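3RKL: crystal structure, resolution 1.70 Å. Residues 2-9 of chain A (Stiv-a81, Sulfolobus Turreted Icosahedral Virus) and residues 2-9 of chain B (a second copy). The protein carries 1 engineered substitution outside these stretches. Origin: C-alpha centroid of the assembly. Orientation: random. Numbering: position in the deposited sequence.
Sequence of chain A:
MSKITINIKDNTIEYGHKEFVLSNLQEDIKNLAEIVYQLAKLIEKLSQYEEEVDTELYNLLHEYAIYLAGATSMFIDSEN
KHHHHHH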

# COMPACT_ATOMS: atom_id res chain seq x y z
N SER A 2 2.65 -24.24 -29.27
CA SER A 2 3.66 -24.83 -28.35
C SER A 2 2.99 -25.33 -27.07
O SER A 2 1.81 -25.08 -26.83
CB SER A 2 4.74 -23.79 -28.01
OG SER A 2 4.18 -22.67 -27.35
N LYS A 3 3.76 -26.04 -26.25
CA LYS A 3 3.22 -26.68 -25.07
C LYS A 3 4.16 -26.51 -23.88
O LYS A 3 5.37 -26.72 -24.00
CB LYS A 3 3.02 -28.17 -25.36
CG LYS A 3 2.29 -28.95 -24.29
CD LYS A 3 2.52 -30.46 -24.46
CE LYS A 3 1.92 -31.00 -25.75
NZ LYS A 3 2.17 -32.47 -25.92
N ILE A 4 3.59 -26.12 -22.74
CA ILE A 4 4.30 -26.10 -21.46
C ILE A 4 3.83 -27.26 -20.60
O ILE A 4 2.63 -27.44 -20.38
CB ILE A 4 4.01 -24.80 -20.68
CG1 ILE A 4 4.48 -23.57 -21.45
CG2 ILE A 4 4.69 -24.83 -19.32
CD1 ILE A 4 3.91 -22.26 -20.91
N THR A 5 4.78 -28.04 -20.09
CA THR A 5 4.44 -29.17 -19.21
C THR A 5 5.01 -28.98 -17.82
O THR A 5 6.21 -28.74 -17.64
CB THR A 5 4.95 -30.49 -19.79
OG1 THR A 5 4.39 -30.67 -21.09
CG2 THR A 5 4.53 -31.65 -18.90
N ILE A 6 4.13 -29.08 -16.82
CA ILE A 6 4.50 -28.95 -15.42
C ILE A 6 4.27 -30.28 -14.74
O ILE A 6 3.15 -30.79 -14.72
CB ILE A 6 3.65 -27.89 -14.70
CG1 ILE A 6 3.63 -26.59 -15.49
CG2 ILE A 6 4.18 -27.65 -13.28
CD1 ILE A 6 2.64 -25.56 -14.95
N ASN A 7 5.33 -30.84 -14.17
CA ASN A 7 5.23 -32.13 -13.48
C ASN A 7 5.09 -31.92 -11.99
O ASN A 7 5.77 -31.08 -11.39
CB ASN A 7 6.44 -33.00 -13.80
CG ASN A 7 6.40 -33.54 -15.21
OD1 ASN A 7 5.53 -34.36 -15.55
ND2 ASN A 7 7.31 -33.07 -16.05
N ILE A 8 4.17 -32.66 -11.40
CA ILE A 8 3.90 -32.56 -9.98
C ILE A 8 3.98 -33.96 -9.37
O ILE A 8 3.26 -34.87 -9.78
CB ILE A 8 2.52 -31.93 -9.71
CG1 ILE A 8 2.52 -30.48 -10.21
CG2 ILE A 8 2.18 -31.97 -8.23
CD1 ILE A 8 1.17 -29.79 -10.09
N LYS A 9 4.91 -34.11 -8.43
CA LYS A 9 5.06 -35.32 -7.64
C LYS A 9 4.76 -34.95 -6.19
O LYS A 9 5.58 -34.33 -5.51
CB LYS A 9 6.48 -35.88 -7.75
CG LYS A 9 6.70 -36.82 -8.93
CD LYS A 9 7.94 -37.70 -8.72
CE LYS A 9 7.96 -38.88 -9.69
NZ LYS A 9 7.77 -38.44 -11.09
N SER B 2 1.53 -36.33 -11.36
CA SER B 2 0.52 -35.80 -12.32
C SER B 2 1.15 -34.74 -13.22
O SER B 2 2.28 -34.32 -13.01
CB SER B 2 -0.67 -35.20 -11.56
OG SER B 2 -0.26 -34.12 -10.75
N LYS B 3 0.40 -34.33 -14.24
CA LYS B 3 0.92 -33.42 -15.25
C LYS B 3 -0.10 -32.35 -15.60
O LYS B 3 -1.27 -32.66 -15.83
CB LYS B 3 1.28 -34.23 -16.50
CG LYS B 3 2.02 -33.47 -17.58
CD LYS B 3 1.94 -34.21 -18.92
CE LYS B 3 2.67 -35.55 -18.89
NZ LYS B 3 2.57 -36.28 -20.19
N ILE B 4 0.36 -31.10 -15.65
CA ILE B 4 -0.43 -29.98 -16.15
C ILE B 4 0.09 -29.58 -17.53
O ILE B 4 1.28 -29.34 -17.70
CB ILE B 4 -0.31 -28.74 -15.24
CG1 ILE B 4 -0.85 -29.05 -13.84
CG2 ILE B 4 -1.07 -27.57 -15.83
CD1 ILE B 4 -0.45 -28.00 -12.80
N THR B 5 -0.81 -29.49 -18.50
CA THR B 5 -0.42 -29.08 -19.85
C THR B 5 -1.09 -27.77 -20.25
O THR B 5 -2.32 -27.63 -20.17
CB THR B 5 -0.76 -30.15 -20.89
OG1 THR B 5 -0.11 -31.37 -20.52
CG2 THR B 5 -0.30 -29.73 -22.27
N ILE B 6 -0.27 -26.81 -20.67
CA ILE B 6 -0.75 -25.50 -21.10
C ILE B 6 -0.43 -25.35 -22.58
O ILE B 6 0.73 -25.42 -22.98
CB ILE B 6 -0.04 -24.36 -20.35
CG1 ILE B 6 -0.10 -24.59 -18.84
CG2 ILE B 6 -0.69 -23.01 -20.70
CD1 ILE B 6 0.75 -23.62 -18.03
N ASN B 7 -1.47 -25.13 -23.38
CA ASN B 7 -1.30 -24.97 -24.82
C ASN B 7 -1.27 -23.50 -25.19
O ASN B 7 -2.06 -22.71 -24.69
CB ASN B 7 -2.39 -25.71 -25.58
CG ASN B 7 -2.20 -27.21 -25.54
OD1 ASN B 7 -1.25 -27.75 -26.11
ND2 ASN B 7 -3.10 -27.89 -24.84
N ILE B 8 -0.32 -23.15 -26.04
CA ILE B 8 -0.15 -21.78 -26.47
C ILE B 8 -0.14 -21.75 -28.00
O ILE B 8 0.69 -22.40 -28.64
CB ILE B 8 1.14 -21.16 -25.90
CG1 ILE B 8 1.04 -21.08 -24.37
CG2 ILE B 8 1.39 -19.79 -26.48
CD1 ILE B 8 2.30 -20.59 -23.70
N LYS B 9 -1.11 -21.03 -28.55
CA LYS B 9 -1.19 -20.76 -29.98
C LYS B 9 -1.02 -19.26 -30.18
O LYS B 9 -1.94 -18.48 -29.91
CB LYS B 9 -2.54 -21.21 -30.55
CG LYS B 9 -2.60 -22.67 -30.98
CD LYS B 9 -3.75 -22.93 -31.95
CE LYS B 9 -3.60 -24.26 -32.66
NZ LYS B 9 -3.37 -25.38 -31.71

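Eight backbone hydrogen bonds carry the polar part of this contact, and the two-fold axis makes them four pairs of equivalents. The shortest lies in the outermost pair: Ser2(A) N donates to Ile8(B) O at 2.8 Å, and Ile8(B) N returns a bond to Ser2(A) O at 3.0 Å with an N-H...O angle of 167°. Further in, Ile4(A) N to Ile6(B) O and Ile6(B) N to Ile4(A) O both measure 3.0 Å, at 173° and 170°. Such nearly linear angles show that each N-H points almost straight at its acceptor. The same four bonds recur with the chains exchanged.

The register is symmetric about the two-fold axis. Thr5(A) faces Thr5(B), with CA to CA 4.9 Å, and the strands run antiparallel at 165°. This central pair is of the non-hydrogen-bonded type, as are Lys3(A) with Asn7(B) and its mate. At these positions the backbone contributes CA-H...O contacts instead: Thr5(B) CA lies 3.5 Å from Ile4(A) O, with an angle of 149° at the hydrogen, and Lys3(A) CA lies 3.5 Å from Ile6(B) O, at 146°. Each of these carbonyl oxygens thus receives an N-H and a CA-H from the opposing strand.

Alternation along the strands separates the side chains by character. Ile4 and Ile6 of both chains project to one face of the sheet, where they are buried. Ile4(A) CB and Ile6(B) CB stand 4.1 Å apart, as cross-strand neighbours should, while Ile6(A) CD1 and Ile6(B) CD1 meet across the axis, also at 4.1 Å. Ile8(A) and Ile8(B) extend this apolar cluster although their CA-to-CB bonds point sideways: Ile8(B) CD1 approaches Ile4(A) CD1 to 3.6 Å. All six isoleucines adopt chi1 m and chi2 t. Beta-branched and wholly apolar, isoleucine suits both the extended backbone and a buried face.

The other face bears Lys3, Thr5 and Asn7 of both chains, whose polar groups suit its greater exposure. Its packing relies on aliphatic portions: Lys3(A) CG touches Thr5(B) CG2 at 3.4 Å, so the lysine stem covers the threonine methyl while its amine extends beyond. Asn7(B) OD1 is 4.2 Å from Lys3(A) CG, a loose contact only. At the ends, Ser2(A) OG packs against Ile8(B) CB at 3.7 Å, a small side chain beside a bulky one, and Lys9(A) and Lys9(B) point away and make no contact. Together the stretches bury 750 Å², summed over both sides, with the isoleucines contributing more than half.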